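Local coordinates for DUF3845 domain-containing protein (Bacteroides thetaiotaomicron VPI-5482, PDB 3GF6) that is of unknown function but is a bacterial lipoprotein with an all-beta fold that contains two antiparallel sheets, at residues A46-D51 against K56-I61; Q66-D69 against A73-N76. One frame throughout, in Å; residues are numbered along the deposited sequence.

Interaction 1: residues A46-D51 against K56-I61; sequences AQYPND and KLTFMI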
loop_
_atom_site.group_PDB
_atom_site.type_symbol
_atom_site.label_atom_id
_atom_site.label_comp_id
_atom_site.label_asym_id
_atom_site.label_seq_id
_atom_site.Cartn_x
_atom_site.Cartn_y
_atom_site.Cartn_z
ATOM N N ALA A 46 6.887 -14.528 6.698
ATOM C CA ALA A 46 7.032 -13.444 7.643
ATOM C C ALA A 46 7.523 -13.988 8.986
ATOM O O ALA A 46 6.964 -14.954 9.544
ATOM C CB ALA A 46 5.730 -12.679 7.797
ATOM N N GLN A 47 8.611 -13.394 9.462
ATOM C CA GLN A 47 9.180 -13.634 10.750
ATOM C C GLN A 47 10.182 -12.538 11.120
ATOM O O GLN A 47 10.761 -11.893 10.240
ATOM C CB GLN A 47 9.875 -15.013 10.805
ATOM C CG GLN A 47 11.106 -15.141 9.963
ATOM C CD GLN A 47 11.775 -16.542 10.084
ATOM O OE1 GLN A 47 11.784 -17.163 11.144
ATOM N NE2 GLN A 47 12.315 -17.030 8.984
ATOM N N TYR A 48 10.401 -12.361 12.420
ATOM C CA TYR A 48 11.379 -11.418 12.893
ATOM C C TYR A 48 12.737 -12.089 13.055
ATOM O O TYR A 48 12.860 -13.053 13.805
ATOM C CB TYR A 48 10.943 -10.839 14.260
ATOM C CG TYR A 48 9.850 -9.817 14.126
ATOM C CD1 TYR A 48 10.101 -8.585 13.534
ATOM C CD2 TYR A 48 8.570 -10.099 14.541
ATOM C CE1 TYR A 48 9.076 -7.682 13.397
ATOM C CE2 TYR A 48 7.565 -9.208 14.449
ATOM C CZ TYR A 48 7.799 -8.000 13.848
ATOM O OH TYR A 48 6.780 -7.079 13.698
ATOM N N PRO A 49 13.774 -11.550 12.386
ATOM C CA PRO A 49 15.087 -12.070 12.705
ATOM C C PRO A 49 15.477 -11.685 14.129
ATOM O O PRO A 49 15.001 -10.681 14.667
ATOM C CB PRO A 49 16.017 -11.419 11.692
ATOM C CG PRO A 49 15.138 -10.589 10.778
ATOM C CD PRO A 49 13.847 -10.388 11.486
ATOM N N ASN A 50 16.237 -12.574 14.730
ATOM C CA ASN A 50 16.878 -12.370 16.023
ATOM C C ASN A 50 15.956 -12.384 17.225
ATOM O O ASN A 50 16.441 -12.177 18.343
ATOM C CB ASN A 50 17.711 -11.064 15.995
ATOM C CG ASN A 50 18.895 -11.159 15.033
ATOM O OD1 ASN A 50 19.445 -12.243 14.838
ATOM N ND2 ASN A 50 19.324 -10.035 14.484
ATOM N N ASP A 51 14.663 -12.654 17.014
ATOM C CA ASP A 51 13.683 -12.682 18.113
ATOM C C ASP A 51 12.615 -13.758 17.815
ATOM O O ASP A 51 11.764 -13.588 16.957
ATOM C CB ASP A 51 13.034 -11.314 18.271
ATOM C CG ASP A 51 12.004 -11.267 19.384
ATOM O OD1 ASP A 51 11.824 -12.283 20.070
ATOM O OD2 ASP A 51 11.431 -10.187 19.617
ATOM N N LYS A 56 3.083 -12.445 16.950
ATOM C CA LYS A 56 2.862 -11.180 16.247
ATOM C C LYS A 56 3.802 -10.999 15.060
ATOM O O LYS A 56 5.004 -11.227 15.178
ATOM C CB LYS A 56 3.074 -10.039 17.243
ATOM C CG LYS A 56 2.696 -8.663 16.775
ATOM C CD LYS A 56 2.879 -7.735 18.009
ATOM C CE LYS A 56 3.114 -6.290 17.687
ATOM N NZ LYS A 56 3.649 -5.636 18.973
ATOM N N LEU A 57 3.230 -10.590 13.939
ATOM C CA LEU A 57 4.003 -10.241 12.736
ATOM C C LEU A 57 3.485 -8.937 12.127
ATOM O O LEU A 57 2.391 -8.913 11.537
ATOM C CB LEU A 57 3.921 -11.378 11.726
ATOM C CG LEU A 57 4.420 -12.763 12.156
ATOM C CD1 LEU A 57 3.912 -13.807 11.141
ATOM C CD2 LEU A 57 5.937 -12.790 12.261
ATOM N N THR A 58 4.290 -7.891 12.236
ATOM C CA THR A 58 3.952 -6.556 11.697
ATOM C C THR A 58 4.803 -6.347 10.444
ATOM O O THR A 58 6.051 -6.448 10.502
ATOM C CB THR A 58 4.210 -5.478 12.712
ATOM O OG1 THR A 58 3.575 -5.831 13.953
ATOM C CG2 THR A 58 3.670 -4.150 12.163
ATOM N N PHE A 59 4.151 -6.085 9.304
ATOM C CA PHE A 59 4.880 -5.909 8.046
ATOM C C PHE A 59 4.156 -5.045 7.082
ATOM O O PHE A 59 2.951 -4.792 7.250
ATOM C CB PHE A 59 5.263 -7.254 7.392
ATOM C CG PHE A 59 4.116 -8.184 7.180
ATOM C CD1 PHE A 59 3.286 -8.086 6.064
ATOM C CD2 PHE A 59 3.848 -9.161 8.105
ATOM C CE1 PHE A 59 2.182 -8.974 5.933
ATOM C CE2 PHE A 59 2.778 -10.036 7.952
ATOM C CZ PHE A 59 1.968 -9.950 6.860
HETATM N N MSE A 60 4.900 -4.530 6.095
HETATM C CA MSE A 60 4.294 -3.718 5.095
HETATM C C MSE A 60 4.635 -4.226 3.697
HETATM O O MSE A 60 5.573 -5.003 3.508
HETATM C CB MSE A 60 4.658 -2.229 5.273
HETATM C CG MSE A 60 6.061 -1.976 5.084
HETATM SE SE MSE A 60 6.486 -1.414 3.251
HETATM C CE MSE A 60 8.243 -0.903 3.907
ATOM N N ILE A 61 3.805 -3.788 2.752
ATOM C CA ILE A 61 3.925 -4.221 1.365
ATOM C C ILE A 61 4.227 -2.989 0.520
ATOM O O ILE A 61 3.531 -1.945 0.579
ATOM C CB ILE A 61 2.633 -4.887 0.835
ATOM C CG1 ILE A 61 2.194 -6.045 1.723
ATOM C CG2 ILE A 61 2.827 -5.329 -0.657
ATOM C CD1 ILE A 61 3.224 -7.133 1.874
#
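Tyr48 lays its ring alongside the start of strand 56-62 and overlaps the backbone of Lys56, Leu57 and Thr58. Its CG lies beside the backbone N, chi1 -76°, and this carries the phenol from the loop across to the strand. Lys56 O lies at the edge of the ring, near its plane, 3.3 Å from Tyr48 CE2. The hydroxyl goes further. Thr58 N donates a hydrogen bond to Tyr48 OH, 3.0 Å long, with an N-H...O angle of 147°, so it is somewhat bent. Tyr48 OH also bonds to Ser86 OG, which gives the buried oxygen a second partner and links the loop to the residue just after strand 82-85. Thr58 turns its own hydroxyl to Asn195 OD1 instead.

The segments join two layers of the all-beta fold. Ala46 ends strand 40-46, which belongs to one antiparallel sheet. Strand 56-62 belongs to the other, where it pairs with strands 82-85 and 187-198. The loop between them includes a type II beta turn from Tyr48 to Asp51.

Next to the tyrosine the contact is apolar. Leu57 spreads its two methyls against the loop backbone: Leu57 CD2 sits 3.7 Å from Gln47 CA, while Leu57 CD1 touches Ala46 CB at 4.0 Å. Phe59 has CG between its backbone N and carbonyl carbon, chi1 54°, and its ring points toward the other sheet. There Phe59 CE2 packs 4.0 Å from Ala46 CB, and Val205 of strand 203-219 touches both side chains.

Interaction 2: residues Q66-D69 against A73-N76; sequences QQKD and ADFN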
loop_
_atom_site.group_PDB
_atom_site.type_symbol
_atom_site.label_atom_id
_atom_site.label_comp_id
_atom_site.label_asym_id
_atom_site.label_seq_id
_atom_site.Cartn_x
_atom_site.Cartn_y
_atom_site.Cartn_z
ATOM N N GLN A 66 3.560 -5.109 -12.690
ATOM C CA GLN A 66 4.712 -5.682 -13.412
ATOM C C GLN A 66 5.073 -4.954 -14.711
ATOM O O GLN A 66 6.227 -5.040 -15.135
ATOM C CB GLN A 66 4.541 -7.170 -13.687
ATOM C CG GLN A 66 4.521 -8.060 -12.417
ATOM C CD GLN A 66 4.808 -9.511 -12.731
ATOM O OE1 GLN A 66 3.890 -10.318 -12.922
ATOM N NE2 GLN A 66 6.086 -9.846 -12.823
ATOM N N GLN A 67 4.105 -4.331 -15.377
ATOM C CA GLN A 67 4.344 -3.610 -16.647
ATOM C C GLN A 67 4.442 -2.130 -16.424
ATOM O O GLN A 67 3.664 -1.546 -15.642
ATOM C CB GLN A 67 3.200 -3.853 -17.658
ATOM C CG GLN A 67 2.835 -5.315 -17.901
ATOM C CD GLN A 67 3.993 -6.173 -18.263
ATOM O OE1 GLN A 67 4.143 -7.292 -17.738
ATOM N NE2 GLN A 67 4.824 -5.681 -19.161
ATOM N N LYS A 68 5.363 -1.490 -17.165
ATOM C CA LYS A 68 5.507 -0.030 -17.181
ATOM C C LYS A 68 5.004 0.412 -18.530
ATOM O O LYS A 68 5.328 -0.207 -19.551
ATOM C CB LYS A 68 6.972 0.402 -17.063
ATOM C CG LYS A 68 7.176 1.891 -16.861
ATOM C CD LYS A 68 8.612 2.322 -16.988
ATOM C CE LYS A 68 9.158 2.235 -18.442
ATOM N NZ LYS A 68 10.397 3.075 -18.629
ATOM N N ASP A 69 4.249 1.497 -18.543
ATOM C CA ASP A 69 3.961 2.181 -19.799
ATOM C C ASP A 69 5.314 2.597 -20.403
ATOM O O ASP A 69 6.109 3.257 -19.764
ATOM C CB ASP A 69 3.042 3.375 -19.547
ATOM C CG ASP A 69 2.599 4.089 -20.816
ATOM O OD1 ASP A 69 3.446 4.686 -21.480
ATOM O OD2 ASP A 69 1.365 4.108 -21.127
ATOM N N ALA A 73 9.171 7.411 -17.581
ATOM C CA ALA A 73 10.400 7.036 -16.892
ATOM C C ALA A 73 10.178 5.829 -15.980
ATOM O O ALA A 73 9.102 5.665 -15.427
ATOM C CB ALA A 73 10.901 8.207 -16.028
ATOM N N ASP A 74 11.218 5.025 -15.791
ATOM C CA ASP A 74 11.193 4.006 -14.750
ATOM C C ASP A 74 10.827 4.601 -13.409
ATOM O O ASP A 74 11.241 5.710 -13.085
ATOM C CB ASP A 74 12.557 3.353 -14.595
ATOM C CG ASP A 74 12.932 2.467 -15.770
ATOM O OD1 ASP A 74 12.103 2.236 -16.691
ATOM O OD2 ASP A 74 14.086 1.981 -15.728
ATOM N N PHE A 75 10.053 3.858 -12.626
ATOM C CA PHE A 75 9.707 4.295 -11.266
ATOM C C PHE A 75 9.547 3.091 -10.379
ATOM O O PHE A 75 9.377 1.969 -10.869
ATOM C CB PHE A 75 8.491 5.245 -11.236
ATOM C CG PHE A 75 7.139 4.612 -11.587
ATOM C CD1 PHE A 75 6.840 4.212 -12.886
ATOM C CD2 PHE A 75 6.144 4.471 -10.615
ATOM C CE1 PHE A 75 5.576 3.681 -13.196
ATOM C CE2 PHE A 75 4.896 3.911 -10.908
ATOM C CZ PHE A 75 4.620 3.508 -12.202
ATOM N N ASN A 76 9.538 3.319 -9.067
ATOM C CA ASN A 76 9.523 2.215 -8.103
ATOM C C ASN A 76 8.252 1.430 -8.046
ATOM O O ASN A 76 8.231 0.378 -7.450
ATOM C CB ASN A 76 9.832 2.712 -6.694
ATOM C CG ASN A 76 11.220 3.335 -6.575
ATOM O OD1 ASN A 76 12.149 3.011 -7.339
ATOM N ND2 ASN A 76 11.378 4.222 -5.586
#
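A surface salt bridge spans the loop that leaves the short edge strand 67-68 of one antiparallel sheet in this all-beta fold. Strand 67-68 pairs with strand 29-35, and a classic beta bulge marks its start: Gln66 and Gln67 share Phe35 as the opposing residue. Lys68 projects from this strand toward segment 73-76, which has no regular structure. Its CG is anti to the backbone N, chi1 -171°. The chain then runs extended to CD and bends at chi3, 70°, which swings the ammonium group round to the carboxylate of Asp74.

The two side chains meet roughly perpendicular to each other. Asp74 starts out pointing away from the strand, but its carboxylate returns to meet the lysine. The aliphatic part of Lys68 also takes part. Lys68 CD lies 3.7 Å from Ala73 O, and Lys68 CE is 3.4 Å from Asp74 OD1. On the Phe75 side, Lys68 CG comes only within 4.4 Å of Phe75 CE1, a distant approach. The Phe75 ring itself packs on Ala32 and Ser34 of strand 29-35, so the segment rests on the same sheet.

Lys68 NZ has a second acceptor, Val72 O, just ahead of the segment. The ammonium group is therefore held by a carboxylate and a backbone carbonyl of the returning chain. A methionine in place of Lys68 would probably leave the Asp74 carboxylate without its charged mate and Val72 O without this donor, so that the loop is held less firmly to the strand. The salt bridge is short, with Lys68 NZ 2.7 Å from Asp74 OD1, and the nitrogen meets that oxygen nearly along its C-O axis.

How the interactions relate
Interaction 1 is a buried contact and interaction 2 a surface one. Their centres lie 28 Å apart and they do not touch. They follow one another along the chain: 46-51 and 56-61 are joined before strand 67-68 begins. Interaction 1 ties the end of a strand of one sheet to a strand of the other. Interaction 2 instead fastens a loop to an edge strand of a single sheet, the one that also holds strand 40-46. The chemistry follows the place. Inside, apolar side chains pack and a phenol oxygen accepts a backbone N-H. Outside, opposite charges pair across the loop, with little apolar packing beside them.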